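Local coordinates for protein aprataxin and PNK-like factor (Homo sapiens, PDB 5W7W) that acts as a histone chaperone and scaffold in repair of DNA single- and double-strand breaks, its FHA domain binding the repair partners XRCC1 and XRCC4, at residues T26-G31 / R44-E49. Residues are numbered along the deposited sequence; the frame is centred on the assembly and turned at random. Where two conformers were deposited one is given.
Sequences TVIGRG and RHAILE
A classic beta bulge closes the pairing of two antiparallel strands in the FHA domain, where H45 and A46 together face I28. I28 O takes both of their amides: H45 N, 3.0 Å away, lies in the plane of the carbonyl, whereas A46 N, at 3.2 Å, stands above that plane and meets the oxygen at a sharper angle, though its N-H is the straighter of the two. I28 N returns a nearly straight bond to A46 O (2.9 Å, 176° at the hydrogen). T26 and L48 form the next hydrogen-bonded pair, joined in both directions, and V27 sits opposite I47 in the non-hydrogen-bonded pair between them.

I28, A46 and L48 share the buried face of the sheet. In I28, CG1 stands between the backbone N and the carbonyl carbon (chi1 64°), which lays it alongside A46 CB at 3.8 Å, while the CG2 branch meets L48 CD1, also at 3.8 Å. The two larger side chains cross at about a right angle, and I28 CD1 reaches L48 CG as well. An alanine in place of I28 would probably open a gap beside A46 and leave the L48 side chain freer to turn. On the reverse face V27 CG1 packs against the first part of the R44 side chain, CG at 4.2 Å.

Beyond the strand, G29 CA lies 3.7 Å from H45 CB, at backbone angles that a side chain would hardly tolerate. The imidazole turns out of the strand pair, fixed by S42 N at ND1 and by P64 O at NE2. Strand 24-28 runs out into the G-R pair, and the S-x-x-H segment, S42 to H45, leads into strand 46-51; both lie at the end of the sheet where FHA domains generally carry their phosphopeptide-recognition loops.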
ATOM      1  N   THR A  26      -3.105  -4.853   8.244  1.00 11.09           N
ATOM      2  CA  THR A  26      -4.080  -3.787   8.020  1.00 10.89           C
ATOM      3  C   THR A  26      -4.720  -4.029   6.663  1.00 11.86           C
ATOM      4  O   THR A  26      -4.017  -4.084   5.654  1.00 10.67           O
ATOM      5  CB  THR A  26      -3.407  -2.411   8.030  1.00 12.35           C
ATOM      6  OG1 THR A  26      -2.776  -2.184   9.296  1.00 13.81           O
ATOM      7  CG2 THR A  26      -4.419  -1.290   7.816  1.00 15.79           C
ATOM      8  N   VAL A  27      -6.042  -4.161   6.628  1.00 11.47           N
ATOM      9  CA  VAL A  27      -6.769  -4.268   5.369  1.00 11.59           C
ATOM     10  C   VAL A  27      -6.875  -2.880   4.763  1.00 12.39           C
ATOM     11  O   VAL A  27      -7.197  -1.917   5.464  1.00 13.15           O
ATOM     12  CB  VAL A  27      -8.156  -4.877   5.606  1.00 15.13           C
ATOM     13  CG1 VAL A  27      -8.954  -4.932   4.303  1.00 16.02           C
ATOM     14  CG2 VAL A  27      -8.035  -6.254   6.208  1.00 17.49           C
ATOM     15  N   ILE A  28      -6.554  -2.765   3.477  1.00 10.44           N
ATOM     16  CA  ILE A  28      -6.670  -1.494   2.778  1.00 10.67           C
ATOM     17  C   ILE A  28      -7.586  -1.641   1.572  1.00  9.42           C
ATOM     18  O   ILE A  28      -7.864  -2.733   1.077  1.00 10.15           O
ATOM     19  CB  ILE A  28      -5.301  -0.905   2.376  1.00 11.56           C
ATOM     20  CG1 ILE A  28      -4.581  -1.802   1.378  1.00 10.33           C
ATOM     21  CG2 ILE A  28      -4.437  -0.657   3.624  1.00 13.15           C
ATOM     22  CD1 ILE A  28      -3.377  -1.138   0.729  1.00 11.65           C
ATOM     23  N   GLY A  29      -8.076  -0.507   1.116  1.00 11.54           N
ATOM     24  CA  GLY A  29      -9.060  -0.428   0.068  1.00 11.35           C
ATOM     25  C   GLY A  29      -9.843   0.850   0.269  1.00 11.88           C
ATOM     26  O   GLY A  29      -9.331   1.806   0.844  1.00 12.62           O
ATOM     27  N   ARG A  30     -11.082   0.845  -0.187  0.56 11.84           N
ATOM     28  CA  ARG A  30     -11.905   2.015   0.070  0.56 11.86           C
ATOM     29  C   ARG A  30     -12.255   2.091   1.550  0.56 14.57           C
ATOM     30  O   ARG A  30     -12.281   1.087   2.269  0.56 14.09           O
ATOM     31  CB  ARG A  30     -13.143   2.043  -0.823  0.56 16.80           C
ATOM     32  CG  ARG A  30     -14.138   0.948  -0.621  0.56 17.09           C
ATOM     33  CD  ARG A  30     -15.358   1.250  -1.491  0.56 17.17           C
ATOM     34  NE  ARG A  30     -16.416   0.247  -1.367  0.56 26.35           N
ATOM     35  CZ  ARG A  30     -16.763  -0.636  -2.308  0.56 20.97           C
ATOM     36  NH1 ARG A  30     -16.150  -0.675  -3.491  0.56 20.64           N
ATOM     37  NH2 ARG A  30     -17.748  -1.489  -2.057  0.56 20.94           N
ATOM     38  N   GLY A  31     -12.475   3.309   2.012  1.00 15.42           N
ATOM     39  CA  GLY A  31     -12.795   3.536   3.398  1.00 15.40           C
ATOM     40  C   GLY A  31     -12.025   4.704   3.974  1.00 18.12           C
ATOM     41  O   GLY A  31     -11.251   5.383   3.284  1.00 15.17           O
ATOM     42  N   ARG A  44     -11.960  -4.578   0.588  1.00 10.51           N
ATOM     43  CA  ARG A  44     -10.952  -5.583   0.927  1.00 12.00           C
ATOM     44  C   ARG A  44     -10.052  -5.761  -0.289  1.00 10.25           C
ATOM     45  O   ARG A  44     -10.055  -6.789  -0.970  1.00 11.92           O
ATOM     46  CB  ARG A  44     -11.591  -6.902   1.357  1.00 13.12           C
ATOM     47  CG  ARG A  44     -12.316  -6.833   2.688  1.00 15.97           C
ATOM     48  CD  ARG A  44     -13.046  -8.152   2.964  1.00 21.78           C
ATOM     49  NE  ARG A  44     -14.056  -8.363   1.928  1.00 32.57           N
ATOM     50  CZ  ARG A  44     -15.335  -8.012   2.024  1.00 46.86           C
ATOM     51  NH1 ARG A  44     -15.810  -7.458   3.137  1.00 33.73           N
ATOM     52  NH2 ARG A  44     -16.146  -8.225   0.996  1.00 33.73           N
ATOM     53  N   HIS A  45      -9.283  -4.725  -0.582  1.00  9.78           N
ATOM     54  CA  HIS A  45      -8.472  -4.703  -1.795  1.00  9.29           C
ATOM     55  C   HIS A  45      -7.108  -5.369  -1.610  1.00  7.96           C
ATOM     56  O   HIS A  45      -6.629  -6.096  -2.495  1.00  9.99           O
ATOM     57  CB  HIS A  45      -8.285  -3.252  -2.247  1.00  9.02           C
ATOM     58  CG  HIS A  45      -7.981  -3.113  -3.694  1.00 10.70           C
ATOM     59  ND1 HIS A  45      -8.956  -2.798  -4.613  1.00 16.17           N
ATOM     60  CD2 HIS A  45      -6.831  -3.244  -4.389  1.00 16.86           C
ATOM     61  CE1 HIS A  45      -8.418  -2.740  -5.818  1.00 18.72           C
ATOM     62  NE2 HIS A  45      -7.134  -3.030  -5.715  1.00 13.42           N
ATOM     63  N   ALA A  46      -6.486  -5.142  -0.456  1.00  9.24           N
ATOM     64  CA  ALA A  46      -5.177  -5.703  -0.167  1.00  8.40           C
ATOM     65  C   ALA A  46      -4.993  -5.763   1.337  1.00  8.73           C
ATOM     66  O   ALA A  46      -5.724  -5.122   2.091  1.00  9.69           O
ATOM     67  CB  ALA A  46      -4.066  -4.873  -0.819  1.00  9.39           C
ATOM     68  N   ILE A  47      -4.017  -6.556   1.761  1.00  9.39           N
ATOM     69  CA  ILE A  47      -3.559  -6.586   3.146  1.00  8.41           C
ATOM     70  C   ILE A  47      -2.130  -6.067   3.178  1.00  8.77           C
ATOM     71  O   ILE A  47      -1.278  -6.541   2.421  1.00  9.52           O
ATOM     72  CB  ILE A  47      -3.619  -8.007   3.728  1.00  9.74           C
ATOM     73  CG1 ILE A  47      -5.029  -8.584   3.574  1.00 13.01           C
ATOM     74  CG2 ILE A  47      -3.180  -7.996   5.195  1.00 12.08           C
ATOM     75  CD1 ILE A  47      -5.211  -9.955   4.135  1.00 17.21           C
ATOM     76  N   LEU A  48      -1.866  -5.098   4.047  1.00  8.76           N
ATOM     77  CA  LEU A  48      -0.506  -4.698   4.371  1.00  8.59           C
ATOM     78  C   LEU A  48      -0.133  -5.338   5.692  1.00  9.43           C
ATOM     79  O   LEU A  48      -0.962  -5.398   6.606  1.00 12.34           O
ATOM     80  CB  LEU A  48      -0.397  -3.190   4.532  1.00  9.52           C
ATOM     81  CG  LEU A  48      -0.676  -2.384   3.284  1.00 11.08           C
ATOM     82  CD1 LEU A  48      -0.603  -0.904   3.574  1.00 12.55           C
ATOM     83  CD2 LEU A  48       0.286  -2.722   2.194  1.00 13.71           C
ATOM     84  N   GLU A  49       1.095  -5.834   5.801  1.00  8.70           N
ATOM     85  CA  GLU A  49       1.570  -6.365   7.066  1.00  9.02           C
ATOM     86  C   GLU A  49       2.912  -5.751   7.415  1.00  8.61           C
ATOM     87  O   GLU A  49       3.842  -5.791   6.605  1.00  9.80           O
ATOM     88  CB  GLU A  49       1.730  -7.876   7.024  1.00 10.02           C
ATOM     89  CG  GLU A  49       2.000  -8.458   8.410  1.00 11.93           C
ATOM     90  CD  GLU A  49       2.890  -9.656   8.396  1.00 17.78           C
ATOM     91  OE1 GLU A  49       3.999  -9.585   7.822  1.00 15.35           O
ATOM     92  OE2 GLU A  49       2.482 -10.669   8.994  1.00 23.12           O
TER